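PDB 2EPG: tRNA-splicing ligase RtcB from Thermus thermophilus, which probably acts as a manganese-dependent RNA ligase that uses GTP to join RNA ends carrying a 2',3'-cyclic phosphate or 3'-phosphate to 5'-hydroxyl ends. Local coordinates for residues 153-158 / 164-169; 160-163 / 168-171. One frame throughout, in Å; residues are numbered along the deposited sequence.

Contact 1: 153-158 / 164-169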
# COMPACT_ATOMS: atom_id res chain seq x y z
N LYS A 153 7.38 -1.45 26.16
CA LYS A 153 6.20 -0.68 25.80
C LYS A 153 6.58 0.77 25.50
O LYS A 153 5.97 1.43 24.65
CB LYS A 153 5.15 -0.76 26.91
CG LYS A 153 5.71 -0.55 28.31
CD LYS A 153 4.74 -1.06 29.38
CE LYS A 153 5.41 -1.14 30.75
NZ LYS A 153 4.47 -1.59 31.82
N ARG A 154 7.59 1.28 26.19
CA ARG A 154 8.01 2.65 25.93
C ARG A 154 8.67 2.70 24.55
O ARG A 154 8.54 3.68 23.82
CB ARG A 154 9.01 3.13 26.97
CG ARG A 154 9.31 4.61 26.81
CD ARG A 154 10.61 5.00 27.48
NE ARG A 154 11.75 4.30 26.90
CZ ARG A 154 13.02 4.50 27.27
NH1 ARG A 154 13.99 3.81 26.68
NH2 ARG A 154 13.31 5.38 28.22
N GLU A 155 9.38 1.64 24.19
CA GLU A 155 10.05 1.59 22.91
C GLU A 155 9.06 1.47 21.77
O GLU A 155 9.15 2.21 20.80
CB GLU A 155 11.02 0.41 22.86
CG GLU A 155 12.16 0.55 23.85
CD GLU A 155 13.18 -0.55 23.73
OE1 GLU A 155 12.78 -1.73 23.59
OE2 GLU A 155 14.39 -0.23 23.78
N LEU A 156 8.09 0.57 21.89
CA LEU A 156 7.16 0.45 20.80
C LEU A 156 6.27 1.69 20.74
O LEU A 156 5.67 1.98 19.71
CB LEU A 156 6.38 -0.85 20.91
CG LEU A 156 5.14 -1.02 21.76
CD1 LEU A 156 3.91 -1.02 20.84
CD2 LEU A 156 5.23 -2.34 22.52
N LYS A 157 6.24 2.45 21.83
CA LYS A 157 5.47 3.69 21.92
C LYS A 157 6.20 4.73 21.07
O LYS A 157 5.59 5.51 20.33
CB LYS A 157 5.43 4.17 23.38
CG LYS A 157 4.22 4.97 23.77
CD LYS A 157 3.03 4.07 24.11
CE LYS A 157 1.94 4.87 24.83
NZ LYS A 157 0.73 4.05 25.17
N GLU A 158 7.52 4.75 21.19
CA GLU A 158 8.33 5.66 20.41
C GLU A 158 8.24 5.24 18.93
O GLU A 158 8.20 6.08 18.03
CB GLU A 158 9.78 5.62 20.90
CG GLU A 158 9.91 6.13 22.32
CD GLU A 158 11.33 6.12 22.82
OE1 GLU A 158 12.19 5.50 22.16
OE2 GLU A 158 11.59 6.73 23.89
N ALA A 164 9.69 3.80 10.90
CA ALA A 164 10.80 2.92 10.55
C ALA A 164 12.15 3.45 10.96
O ALA A 164 13.04 2.68 11.31
CB ALA A 164 10.78 2.63 9.04
N GLY A 165 12.32 4.77 10.90
CA GLY A 165 13.58 5.38 11.28
C GLY A 165 14.05 5.03 12.69
O GLY A 165 15.25 4.96 12.92
N TRP A 166 13.12 4.83 13.63
CA TRP A 166 13.50 4.49 15.02
C TRP A 166 14.32 3.21 15.00
O TRP A 166 15.37 3.13 15.63
CB TRP A 166 12.25 4.25 15.89
CG TRP A 166 12.53 4.15 17.39
CD1 TRP A 166 12.45 5.16 18.31
CD2 TRP A 166 12.92 2.97 18.13
NE1 TRP A 166 12.76 4.69 19.57
CE2 TRP A 166 13.05 3.35 19.49
CE3 TRP A 166 13.17 1.64 17.78
CZ2 TRP A 166 13.41 2.44 20.49
CZ3 TRP A 166 13.53 0.73 18.77
CH2 TRP A 166 13.65 1.14 20.12
N LEU A 167 13.84 2.21 14.27
CA LEU A 167 14.51 0.92 14.16
C LEU A 167 15.85 1.02 13.42
O LEU A 167 16.82 0.39 13.82
CB LEU A 167 13.61 -0.07 13.43
CG LEU A 167 12.39 -0.61 14.18
CD1 LEU A 167 11.52 -1.44 13.23
CD2 LEU A 167 12.85 -1.46 15.35
N VAL A 168 15.89 1.81 12.35
CA VAL A 168 17.13 1.96 11.59
C VAL A 168 18.23 2.58 12.46
O VAL A 168 19.37 2.13 12.43
CB VAL A 168 16.92 2.86 10.36
CG1 VAL A 168 18.27 3.16 9.70
CG2 VAL A 168 15.98 2.18 9.39
N LYS A 169 17.87 3.62 13.21
CA LYS A 169 18.82 4.29 14.09
C LYS A 169 19.34 3.38 15.20
O LYS A 169 20.36 3.68 15.81
CB LYS A 169 18.19 5.55 14.69
CG LYS A 169 17.95 6.64 13.65
CD LYS A 169 16.98 7.71 14.12
CE LYS A 169 17.46 8.41 15.37
NZ LYS A 169 16.57 9.54 15.70

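Contact 2: 160-163 / 168-171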
# COMPACT_ATOMS: atom_id res chain seq x y z
N LEU A 160 5.68 3.98 17.41
CA LEU A 160 4.43 4.47 16.85
C LEU A 160 4.51 5.92 16.41
O LEU A 160 3.78 6.35 15.51
CB LEU A 160 3.27 4.30 17.84
CG LEU A 160 2.96 2.90 18.35
CD1 LEU A 160 1.64 2.94 19.14
CD2 LEU A 160 2.84 1.93 17.20
N LYS A 161 5.40 6.68 17.04
CA LYS A 161 5.55 8.09 16.73
C LYS A 161 6.60 8.38 15.68
O LYS A 161 6.43 9.25 14.82
CB LYS A 161 5.92 8.88 17.99
CG LYS A 161 4.84 8.96 19.04
CD LYS A 161 5.33 9.63 20.34
CE LYS A 161 6.43 8.78 21.00
NZ LYS A 161 6.90 9.34 22.30
N GLU A 162 7.70 7.64 15.75
CA GLU A 162 8.83 7.87 14.87
C GLU A 162 8.89 7.04 13.59
O GLU A 162 9.54 7.44 12.63
CB GLU A 162 10.14 7.71 15.67
CG GLU A 162 11.43 8.07 14.88
CD GLU A 162 12.70 8.00 15.74
OE1 GLU A 162 13.81 7.91 15.17
OE2 GLU A 162 12.58 8.06 16.98
N GLY A 163 8.22 5.89 13.57
CA GLY A 163 8.24 5.08 12.36
C GLY A 163 9.46 4.20 12.16
O GLY A 163 10.18 3.87 13.11
N VAL A 168 15.89 1.81 12.35
CA VAL A 168 17.13 1.96 11.59
C VAL A 168 18.23 2.58 12.46
O VAL A 168 19.37 2.13 12.43
CB VAL A 168 16.92 2.86 10.36
CG1 VAL A 168 18.27 3.16 9.70
CG2 VAL A 168 15.98 2.18 9.39
N LYS A 169 17.87 3.62 13.21
CA LYS A 169 18.82 4.29 14.09
C LYS A 169 19.34 3.38 15.20
O LYS A 169 20.36 3.68 15.81
CB LYS A 169 18.19 5.55 14.69
CG LYS A 169 17.95 6.64 13.65
CD LYS A 169 16.98 7.71 14.12
CE LYS A 169 17.46 8.41 15.37
NZ LYS A 169 16.57 9.54 15.70
N ARG A 170 18.65 2.27 15.48
CA ARG A 170 19.12 1.34 16.51
C ARG A 170 19.75 0.09 15.91
O ARG A 170 19.89 -0.92 16.58
CB ARG A 170 17.99 0.91 17.46
CG ARG A 170 17.76 1.82 18.66
CD ARG A 170 17.00 3.05 18.27
NE ARG A 170 16.85 4.02 19.35
CZ ARG A 170 16.27 5.21 19.17
NH1 ARG A 170 16.16 6.06 20.17
NH2 ARG A 170 15.82 5.55 17.97
N GLY A 171 20.11 0.16 14.63
CA GLY A 171 20.76 -0.99 14.01
C GLY A 171 19.92 -1.98 13.24
O GLY A 171 20.46 -2.90 12.64

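Contact 1: 153-158 / 164-169
The indole of W166 has the backbone carbonyl of E155 over one face, with E155 O lying toward the rim, and two carboxylates at its edges. R170 takes the opposite face in a cation-pi contact. At the pyrrole edge, W166 NE1 donates to E158 OE1 at 2.8 Å; the bond is bent to 150° and reaches the anti side of the carboxylate, satisfying the one polar atom of this buried ring. E158 CB packs close, 3.4 Å from W166 NE1. The second oxygen of E158 faces R154: OE2 to NE is 3.9 Å, a long pairing of charges only, the oxygen well off the guanidinium plane. E155 meets the benzene end, its CB 3.9 Å from W166 CH2 and its OE2 in the ring plane 4.0 Å from the same atom. The E155 carboxylate stands 79° to the ring, while OE1 accepts the S152 backbone N-H. In this packing of consecutive helices, away from the predicted active site, W166 reaches helix 153-162, I159 included, because chi1 of -169° sends the indole away from its backbone N. Each helix has a further neighbour: L167 packs on A306 of helix 288-321, L156 on F200 of helix 197-203.

Contact 2: 160-163 / 168-171
E162, in the last turn of helix 153-162, looks across at K169 of the following helix, their CA atoms 10.6 Å apart in a backbone that turns between the two helices at G163. This is a pair of successive short helices joined through a glycine: G163 has a positive phi, and at its backbone angles a CB would clash with E162 O, which calls for glycine. A Schellman motif ends the second helix. G171 is its C-prime residue (phi 95°), with G171 N bonded to V168 O at 3.0 Å and the next backbone N-H returning to L167 O. Between the helices runs a salt bridge at the surface. K169 NZ donates to E162 OE1 at 3.2 Å, on the syn side but 33° out of the carboxylate plane. The glutamate comes to it as an extended rod, while the lysine bends at chi3 (59°), which folds its methylenes round the same oxygen: K169 CD is 3.3 Å from E162 OE1, and CE is 3.7 Å from it. The two side chains meet nearly at right angles. Shortening E162 to an alanine removes the carboxylate, and the K169 ammonium would probably lose this mate and R170 a nearby opposite charge. R170, bent at chi2, turns an edge of its guanidinium to the glutamate, with R170 NH2 4.2 Å from E162 OE1, opposite charges near each other but too far apart for a salt bridge.

Contacts 1 and 2 hold the same two elements, helix 153-162 and helix 164-169, and their centres are only about 4 Å apart. Contact 1 is the partly buried one: an aromatic ring does most of the covering, and a carboxylate there serves a neutral N-H. Contact 2 buries half as much, 88 against 175 Å², and is a surface contact between charged side chains where both helices end. R170 has a part in both. Their centres lie about 21 and 20 Å from the centre of the chain, away from the predicted manganese and GMP sites; both join the two helices structurally, the first by ring packing and an N-H bond, the second by charge.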